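Local atomic coordinates of lysin (PDB entry 6IST), a protein that probably breaks down the cell wall of enterococci as a calcium-binding phage lysin with a CHAP-type cysteine peptidase domain. Residues Met30-Asp35 against Val105-Asn110; Tyr46-Ala51 against Ala86-Thr91; Asp76-Gly81 against Gly92-Asp97. All blocks are in the same frame, centred on the assembly; numbering follows the deposited sequence.

Interaction 1 (Met30-Asp35 against Val105-Asn110); sequences MDLTVD and VSVDQN. With CA (calcium ion), chain E.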
loop_
_atom_site.group_PDB
_atom_site.type_symbol
_atom_site.label_atom_id
_atom_site.label_comp_id
_atom_site.label_asym_id
_atom_site.label_seq_id
_atom_site.Cartn_x
_atom_site.Cartn_y
_atom_site.Cartn_z
ATOM N N MET C 30 -14.414 14.255 -14.006
ATOM C CA MET C 30 -13.837 13.339 -13.016
ATOM C C MET C 30 -12.300 13.360 -12.991
ATOM O O MET C 30 -11.685 13.093 -11.943
ATOM C CB MET C 30 -14.433 11.924 -13.258
ATOM C CG MET C 30 -14.397 10.887 -12.131
ATOM S SD MET C 30 -14.769 11.337 -10.427
ATOM C CE MET C 30 -14.957 9.675 -9.663
ATOM N N ASP C 31 -11.648 13.623 -14.142
ATOM C CA ASP C 31 -10.231 13.763 -14.207
ATOM C C ASP C 31 -9.672 14.739 -13.177
ATOM O O ASP C 31 -8.637 14.478 -12.637
ATOM C CB ASP C 31 -9.743 14.164 -15.589
ATOM C CG ASP C 31 -9.870 13.034 -16.596
ATOM O OD1 ASP C 31 -9.213 11.985 -16.430
ATOM O OD2 ASP C 31 -10.618 13.206 -17.568
ATOM N N LEU C 32 -10.341 15.877 -12.965
ATOM C CA LEU C 32 -9.838 16.832 -12.004
ATOM C C LEU C 32 -9.912 16.298 -10.590
ATOM O O LEU C 32 -8.932 16.347 -9.829
ATOM C CB LEU C 32 -10.684 18.120 -12.047
ATOM C CG LEU C 32 -10.255 19.189 -11.036
ATOM C CD1 LEU C 32 -8.797 19.476 -11.281
ATOM C CD2 LEU C 32 -11.069 20.441 -11.260
ATOM N N THR C 33 -11.077 15.750 -10.240
ATOM C CA THR C 33 -11.298 15.229 -8.896
ATOM C C THR C 33 -10.329 14.106 -8.658
ATOM O O THR C 33 -9.747 13.991 -7.589
ATOM C CB THR C 33 -12.780 14.764 -8.752
ATOM O OG1 THR C 33 -13.607 15.965 -8.630
ATOM C CG2 THR C 33 -13.014 13.883 -7.521
ATOM N N VAL C 34 -10.153 13.254 -9.645
ATOM C CA VAL C 34 -9.241 12.119 -9.445
ATOM C C VAL C 34 -7.781 12.595 -9.304
ATOM O O VAL C 34 -7.095 12.141 -8.429
ATOM C CB VAL C 34 -9.313 11.094 -10.588
ATOM C CG1 VAL C 34 -8.126 10.143 -10.541
ATOM C CG2 VAL C 34 -10.664 10.418 -10.535
ATOM N N ASP C 35 -7.398 13.615 -10.052
ATOM C CA ASP C 35 -6.050 14.096 -9.981
ATOM C C ASP C 35 -5.803 14.618 -8.584
ATOM O O ASP C 35 -4.762 14.364 -7.961
ATOM C CB ASP C 35 -5.831 15.158 -11.022
ATOM C CG ASP C 35 -4.396 15.739 -11.001
ATOM O OD1 ASP C 35 -3.407 15.016 -11.279
ATOM O OD2 ASP C 35 -4.271 16.943 -10.689
ATOM N N VAL C 105 -18.806 28.508 -5.269
ATOM C CA VAL C 105 -17.781 28.484 -6.262
ATOM C C VAL C 105 -16.976 27.187 -6.241
ATOM O O VAL C 105 -16.489 26.797 -5.230
ATOM C CB VAL C 105 -16.850 29.688 -6.082
ATOM C CG1 VAL C 105 -15.709 29.652 -7.041
ATOM C CG2 VAL C 105 -17.636 30.989 -6.258
ATOM N N SER C 106 -16.847 26.535 -7.384
ATOM C CA SER C 106 -15.997 25.393 -7.550
ATOM C C SER C 106 -15.142 25.508 -8.859
ATOM O O SER C 106 -15.504 26.241 -9.797
ATOM C CB SER C 106 -16.806 24.063 -7.433
ATOM O OG SER C 106 -17.686 23.910 -8.545
ATOM N N VAL C 107 -13.997 24.811 -8.918
ATOM C CA VAL C 107 -13.190 24.704 -10.120
ATOM C C VAL C 107 -13.505 23.347 -10.692
ATOM O O VAL C 107 -13.466 22.341 -9.947
ATOM C CB VAL C 107 -11.727 24.800 -9.791
ATOM C CG1 VAL C 107 -10.877 24.344 -10.925
ATOM C CG2 VAL C 107 -11.437 26.215 -9.420
ATOM N N ASP C 108 -13.981 23.357 -11.907
ATOM C CA ASP C 108 -14.514 22.157 -12.553
ATOM C C ASP C 108 -13.927 22.102 -13.954
ATOM O O ASP C 108 -13.705 23.142 -14.590
ATOM C CB ASP C 108 -16.024 22.171 -12.813
ATOM C CG ASP C 108 -16.944 22.571 -11.639
ATOM O OD1 ASP C 108 -16.571 22.677 -10.459
ATOM O OD2 ASP C 108 -18.177 22.580 -11.943
ATOM N N GLN C 109 -13.699 20.880 -14.469
ATOM C CA GLN C 109 -13.468 20.669 -15.907
ATOM C C GLN C 109 -14.688 20.262 -16.581
ATOM O O GLN C 109 -15.554 19.622 -15.971
ATOM C CB GLN C 109 -12.390 19.606 -16.147
ATOM C CG GLN C 109 -11.054 20.068 -15.675
ATOM C CD GLN C 109 -9.900 19.126 -15.900
ATOM O OE1 GLN C 109 -8.764 19.588 -15.888
ATOM N NE2 GLN C 109 -10.147 17.821 -16.022
ATOM N N ASN C 110 -14.774 20.637 -17.855
ATOM C CA ASN C 110 -15.867 20.208 -18.712
ATOM C C ASN C 110 -17.215 20.731 -18.345
ATOM O O ASN C 110 -18.269 20.079 -18.590
ATOM C CB ASN C 110 -15.894 18.686 -18.870
ATOM C CG ASN C 110 -16.380 18.274 -20.256
ATOM O OD1 ASN C 110 -16.219 18.997 -21.212
ATOM N ND2 ASN C 110 -17.005 17.142 -20.339
HETATM CA CA CA E . -9.620 11.841 -19.394
#
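OD2 of D31, a residue that packs against Q109, binds the calcium ion at 2.5 Å, while OD1 of the same carboxylate accepts a hydrogen bond from the backbone N of A21. The carboxylates of D20 and D22 and the carbonyls of W24 and G26 supply the other four protein ligands, so the calcium ties the start of helix 29-41 to the preceding loop. NE2 of Q109 lies 3.7 Å from CB of D31 and 3.6 Å from the backbone N of L32, contacts of packing alone. The polar needs of this buried amide are met by the loop, NE2 giving a hydrogen bond to Q28 O and OE1 receiving one from V19 N. An extended chain beyond CG (chi2 -178°) carries CD of Q109 across to L32. This is the seam in the CHAP fold where its helix leans on the antiparallel sheet, here at strand 103-108. L32 points into the seam with CG anti to its backbone N (chi1 179°), and its branched apolar end suits the buried site: CD2 of L32 rests 3.3 Å from V107 O and 3.9 Å from V107 CG1. CD2 also passes 4.1 Å from D108 CA. The D108 side chain leaves on the other side of the strand, where OD2 bonds to H90 NE2 and H127 NE2 and OD1 has an unusually short bond from OG of S106.

Interaction 2 (Tyr46-Ala51 against Ala86-Thr91); sequences YGNAIA and AQYGHT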
loop_
_atom_site.group_PDB
_atom_site.type_symbol
_atom_site.label_atom_id
_atom_site.label_comp_id
_atom_site.label_asym_id
_atom_site.label_seq_id
_atom_site.Cartn_x
_atom_site.Cartn_y
_atom_site.Cartn_z
ATOM N N TYR C 46 -13.154 5.891 -8.094
ATOM C CA TYR C 46 -13.492 4.969 -9.150
ATOM C C TYR C 46 -14.687 5.468 -9.956
ATOM O O TYR C 46 -15.558 6.160 -9.467
ATOM C CB TYR C 46 -13.800 3.635 -8.484
ATOM C CG TYR C 46 -14.268 2.643 -9.446
ATOM C CD1 TYR C 46 -13.347 1.944 -10.246
ATOM C CD2 TYR C 46 -15.630 2.389 -9.598
ATOM C CE1 TYR C 46 -13.788 0.997 -11.165
ATOM C CE2 TYR C 46 -16.070 1.460 -10.539
ATOM C CZ TYR C 46 -15.144 0.768 -11.292
ATOM O OH TYR C 46 -15.579 -0.157 -12.194
ATOM N N GLY C 47 -14.711 5.179 -11.243
ATOM C CA GLY C 47 -15.913 5.370 -12.030
ATOM C C GLY C 47 -16.131 6.763 -12.564
ATOM O O GLY C 47 -15.233 7.568 -12.656
ATOM N N ASN C 48 -17.336 7.004 -13.012
ATOM C CA ASN C 48 -17.770 8.338 -13.449
ATOM C C ASN C 48 -18.102 9.129 -12.208
ATOM O O ASN C 48 -18.130 8.579 -11.127
ATOM C CB ASN C 48 -19.016 8.212 -14.297
ATOM C CG ASN C 48 -18.715 7.631 -15.642
ATOM O OD1 ASN C 48 -17.655 7.843 -16.149
ATOM N ND2 ASN C 48 -19.686 6.932 -16.248
ATOM N N ALA C 49 -18.392 10.408 -12.385
ATOM C CA ALA C 49 -18.749 11.251 -11.279
ATOM C C ALA C 49 -19.857 10.742 -10.411
ATOM O O ALA C 49 -19.832 10.881 -9.207
ATOM C CB ALA C 49 -19.075 12.646 -11.830
ATOM N N ILE C 50 -20.907 10.162 -11.007
ATOM C CA ILE C 50 -22.031 9.711 -10.296
ATOM C C ILE C 50 -21.714 8.604 -9.304
ATOM O O ILE C 50 -22.415 8.443 -8.325
ATOM C CB ILE C 50 -23.130 9.213 -11.284
ATOM C CG1 ILE C 50 -24.475 8.956 -10.589
ATOM C CG2 ILE C 50 -22.679 7.983 -12.105
ATOM C CD1 ILE C 50 -25.011 10.245 -9.985
ATOM N N ALA C 51 -20.678 7.813 -9.590
ATOM C CA ALA C 51 -20.206 6.797 -8.655
ATOM C C ALA C 51 -19.650 7.389 -7.373
ATOM O O ALA C 51 -19.606 6.696 -6.352
ATOM C CB ALA C 51 -19.164 5.904 -9.261
ATOM N N ALA C 86 -28.120 12.562 -13.242
ATOM C CA ALA C 86 -28.273 11.270 -12.591
ATOM C C ALA C 86 -27.560 10.227 -13.435
ATOM O O ALA C 86 -27.121 9.207 -12.909
ATOM C CB ALA C 86 -29.743 10.909 -12.336
ATOM N N GLN C 87 -27.422 10.451 -14.733
ATOM C CA GLN C 87 -26.801 9.420 -15.537
ATOM C C GLN C 87 -25.294 9.248 -15.339
ATOM O O GLN C 87 -24.820 8.129 -15.054
ATOM C CB GLN C 87 -27.125 9.670 -16.983
ATOM C CG GLN C 87 -26.717 8.499 -17.819
ATOM C CD GLN C 87 -27.185 8.647 -19.245
ATOM O OE1 GLN C 87 -27.544 9.742 -19.670
ATOM N NE2 GLN C 87 -27.089 7.562 -20.017
ATOM N N TYR C 88 -24.531 10.331 -15.546
ATOM C CA TYR C 88 -23.081 10.334 -15.464
ATOM C C TYR C 88 -22.485 11.139 -14.311
ATOM O O TYR C 88 -21.345 10.945 -13.956
ATOM C CB TYR C 88 -22.513 10.872 -16.733
ATOM C CG TYR C 88 -22.866 10.029 -17.929
ATOM C CD1 TYR C 88 -22.382 8.729 -18.042
ATOM C CD2 TYR C 88 -23.676 10.531 -18.933
ATOM C CE1 TYR C 88 -22.711 7.940 -19.147
ATOM C CE2 TYR C 88 -24.016 9.746 -20.052
ATOM C CZ TYR C 88 -23.523 8.463 -20.147
ATOM O OH TYR C 88 -23.840 7.685 -21.236
ATOM N N GLY C 89 -23.254 12.110 -13.833
ATOM C CA GLY C 89 -22.816 13.036 -12.808
ATOM C C GLY C 89 -21.921 14.162 -13.298
ATOM O O GLY C 89 -21.583 14.290 -14.456
ATOM N N HIS C 90 -21.575 15.022 -12.353
ATOM C CA HIS C 90 -20.540 16.020 -12.578
ATOM C C HIS C 90 -19.833 16.178 -11.262
ATOM O O HIS C 90 -20.395 15.878 -10.235
ATOM C CB HIS C 90 -21.218 17.324 -13.017
ATOM C CG HIS C 90 -20.252 18.421 -13.290
ATOM N ND1 HIS C 90 -19.278 18.362 -14.252
ATOM C CD2 HIS C 90 -20.095 19.593 -12.659
ATOM C CE1 HIS C 90 -18.546 19.461 -14.208
ATOM N NE2 HIS C 90 -19.035 20.226 -13.236
ATOM N N THR C 91 -18.618 16.735 -11.290
ATOM C CA THR C 91 -17.846 16.940 -10.082
ATOM C C THR C 91 -16.904 18.075 -10.312
ATOM O O THR C 91 -16.777 18.548 -11.400
ATOM C CB THR C 91 -17.104 15.653 -9.690
ATOM O OG1 THR C 91 -16.470 15.823 -8.421
ATOM C CG2 THR C 91 -16.038 15.222 -10.763
HETATM O O HOH W 1 -22.524 6.344 -15.206
HETATM O O HOH W 2 -18.242 11.448 -15.051
#
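A single direct hydrogen bond joins I50 to Y88: the backbone N of I50 reaches O of Y88 at 3.1 Å, bent to 146° at the hydrogen and from above the carbonyl plane. Beside it a water accepts from A49 N at 2.9 Å and donates weakly to Y88 O. Packing is closest here. G89 has positive phi, which glycine tolerates, and its CA lies only 4.2 Å from CA of I50; without a side chain the two backbones can meet this closely. The small methyl of A49 fits the next step, its CB 3.5 Å from C of G89 and 4.1 Å from CG2 of T91. I50 covers the turn before G89: CG1, anti to the backbone N (chi1 -169°), stands 3.5 Å from A86 O, while CG2 faces Q87 O at 3.6 Å. The solvent side is looser and wetter. There ND2 of N48 meets the edge of the Y88 ring, 3.7 Å from CD1, amide and ring planes 78° apart, and CG of Q87 sits above one face near its rim. The same ND2 donates to a water that donates to Q87 O. H90, bonded to D108 OD2, probably belongs to a Cys-His-Asp triad with C29. The contact fastens the loop after strand 43-44 to the entry of strand 90-94, against C29 of helix 29-41, which A49, H90 and T91 touch, while T91 OG1 bonds to M78 O of strand 77-80.

Interaction 3 (Asp76-Gly81 against Gly92-Asp97); sequences DVMIWG and GIATED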
loop_
_atom_site.group_PDB
_atom_site.type_symbol
_atom_site.label_atom_id
_atom_site.label_comp_id
_atom_site.label_asym_id
_atom_site.label_seq_id
_atom_site.Cartn_x
_atom_site.Cartn_y
_atom_site.Cartn_z
ATOM N N ASP C 76 -14.099 20.799 -0.395
ATOM C CA ASP C 76 -15.088 19.710 -0.585
ATOM C C ASP C 76 -15.044 19.297 -2.041
ATOM O O ASP C 76 -14.790 20.124 -2.928
ATOM C CB ASP C 76 -16.482 20.173 -0.294
ATOM C CG ASP C 76 -16.839 20.151 1.203
ATOM O OD1 ASP C 76 -16.055 19.585 2.014
ATOM O OD2 ASP C 76 -17.971 20.622 1.519
ATOM N N VAL C 77 -15.234 18.005 -2.283
ATOM C CA VAL C 77 -15.437 17.477 -3.646
ATOM C C VAL C 77 -16.962 17.532 -3.864
ATOM O O VAL C 77 -17.718 16.940 -3.108
ATOM C CB VAL C 77 -14.939 16.024 -3.757
ATOM C CG1 VAL C 77 -15.378 15.440 -5.105
ATOM C CG2 VAL C 77 -13.442 15.897 -3.544
ATOM N N MET C 78 -17.431 18.248 -4.887
ATOM C CA MET C 78 -18.805 18.441 -5.191
ATOM C C MET C 78 -19.255 17.355 -6.076
ATOM O O MET C 78 -18.533 16.901 -6.990
ATOM C CB MET C 78 -18.952 19.745 -5.963
ATOM C CG MET C 78 -18.503 20.947 -5.229
ATOM S SD MET C 78 -19.317 21.321 -3.699
ATOM C CE MET C 78 -21.054 20.988 -4.153
ATOM N N ILE C 79 -20.447 16.941 -5.827
ATOM C CA ILE C 79 -21.116 15.918 -6.580
ATOM C C ILE C 79 -22.471 16.388 -7.087
ATOM O O ILE C 79 -23.363 16.728 -6.293
ATOM C CB ILE C 79 -21.315 14.675 -5.690
ATOM C CG1 ILE C 79 -20.066 14.269 -4.890
ATOM C CG2 ILE C 79 -21.822 13.518 -6.566
ATOM C CD1 ILE C 79 -20.403 13.258 -3.828
ATOM N N TRP C 80 -22.664 16.335 -8.409
ATOM C CA TRP C 80 -23.937 16.531 -9.037
ATOM C C TRP C 80 -24.455 15.197 -9.399
ATOM O O TRP C 80 -23.726 14.419 -10.098
ATOM C CB TRP C 80 -23.796 17.322 -10.260
ATOM C CG TRP C 80 -23.593 18.790 -10.141
ATOM C CD1 TRP C 80 -24.552 19.775 -10.342
ATOM C CD2 TRP C 80 -22.375 19.494 -9.816
ATOM N NE1 TRP C 80 -23.977 21.021 -10.187
ATOM C CE2 TRP C 80 -22.670 20.883 -9.833
ATOM C CE3 TRP C 80 -21.117 19.103 -9.476
ATOM C CZ2 TRP C 80 -21.677 21.842 -9.543
ATOM C CZ3 TRP C 80 -20.099 20.055 -9.247
ATOM C CH2 TRP C 80 -20.430 21.408 -9.260
ATOM N N GLY C 81 -25.672 14.913 -8.958
ATOM C CA GLY C 81 -26.250 13.567 -9.251
ATOM C C GLY C 81 -27.736 13.498 -9.475
ATOM O O GLY C 81 -28.282 12.387 -9.427
ATOM N N GLY C 92 -16.373 18.579 -9.205
ATOM C CA GLY C 92 -15.342 19.626 -9.260
ATOM C C GLY C 92 -15.002 19.909 -7.784
ATOM O O GLY C 92 -15.447 19.209 -6.871
ATOM N N ILE C 93 -14.126 20.886 -7.522
ATOM C CA ILE C 93 -13.673 21.111 -6.175
ATOM C C ILE C 93 -14.140 22.480 -5.685
ATOM O O ILE C 93 -13.754 23.479 -6.325
ATOM C CB ILE C 93 -12.140 21.086 -6.064
ATOM C CG1 ILE C 93 -11.509 19.762 -6.615
ATOM C CG2 ILE C 93 -11.700 21.288 -4.609
ATOM C CD1 ILE C 93 -11.988 18.484 -5.960
ATOM N N ALA C 94 -14.723 22.525 -4.504
ATOM C CA ALA C 94 -15.254 23.824 -3.883
ATOM C C ALA C 94 -14.015 24.591 -3.440
ATOM O O ALA C 94 -13.133 24.039 -2.792
ATOM C CB ALA C 94 -16.140 23.561 -2.719
ATOM N N THR C 95 -13.925 25.846 -3.844
ATOM C CA THR C 95 -12.719 26.648 -3.530
ATOM C C THR C 95 -12.990 27.653 -2.435
ATOM O O THR C 95 -12.020 28.317 -1.927
ATOM C CB THR C 95 -12.202 27.372 -4.754
ATOM O OG1 THR C 95 -13.268 28.002 -5.479
ATOM C CG2 THR C 95 -11.535 26.341 -5.651
ATOM N N GLU C 96 -14.260 27.719 -2.060
ATOM C CA GLU C 96 -14.760 28.615 -1.031
ATOM C C GLU C 96 -15.882 27.957 -0.282
ATOM O O GLU C 96 -16.505 27.051 -0.793
ATOM C CB GLU C 96 -15.298 29.896 -1.696
ATOM C CG GLU C 96 -14.218 30.725 -2.375
ATOM C CD GLU C 96 -14.769 31.858 -3.231
ATOM O OE1 GLU C 96 -14.010 32.318 -4.100
ATOM O OE2 GLU C 96 -15.953 32.264 -3.070
ATOM N N ASP C 97 -16.197 28.419 0.929
ATOM C CA ASP C 97 -17.420 27.959 1.576
ATOM C C ASP C 97 -18.656 28.374 0.764
ATOM O O ASP C 97 -18.659 29.407 0.111
ATOM C CB ASP C 97 -17.545 28.501 3.003
ATOM C CG ASP C 97 -16.446 27.967 3.960
ATOM O OD1 ASP C 97 -15.671 26.996 3.646
ATOM O OD2 ASP C 97 -16.330 28.531 5.085
#
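Strand segments 77-80 and 92-94, with V77 paired to I93, run roughly antiparallel as a hairpin, approaching to 4.7 Å with their directions 125° apart, a strong departure from strict antiparallel. Two nearly straight hydrogen bonds hold it: A94 N gives one to D76 O at 2.9 Å (172° at the hydrogen), and M78 N gives one to G92 O at 3.0 Å. Between them V77 and I93 form a non-hydrogen-bonded pair. D76 O receives the A94 donor nearly head-on and also has CA of I93 at 3.6 Å, a CA-H...O contact. On the face of V77 and I93 the two beta-branched side chains, well suited to strands, cross at a slant, with CG2 of V77 3.8 Å from CD1 of I93. M78 lies on the other face. Its CG is anti to the carbonyl carbon, and a further bend at chi2 (-60°) brings SD beside the methyl of A94, 4.0 Å from CB, while the end of the flexible thioether chain leads away from it. N of G92 lies at the edge of the W80 ring, near its plane, 4.0 Å from CZ3 of W80. CB of D76 touches CB of A94, while its carboxylate makes a salt bridge to R137 and accepts from K73 N. The hairpin lies in the middle of the six-stranded sheet: strand 132-137 pairs with 77-80, strand 103-108 flanks 90-94, and helix 29-41 covers V77 and I93 through T33.

All three contacts lie in the CHAP domain, their centres 9 to 13 Å apart. Interactions 2 and 3 share strand 90-94, and their segments alternate along the chain; interaction 1 spans both, running from helix 29-41 to strand 103-108. Strands 77-80, 90-94 and 103-108 are consecutive in the sheet, so V107 O bonds to I93 N and H90 O to W80 N. T33 of interaction 1 and T91 of interaction 2 are probably hydrogen-bonded through their hydroxyls, OG1 to OG1. H90 NE2 lies 2.8 Å from D108 OD2, probably hydrogen-bonded; together with C29 they are consistent with a Cys-His-Asp triad, set where helix and sheet meet, with calcium at the helix start.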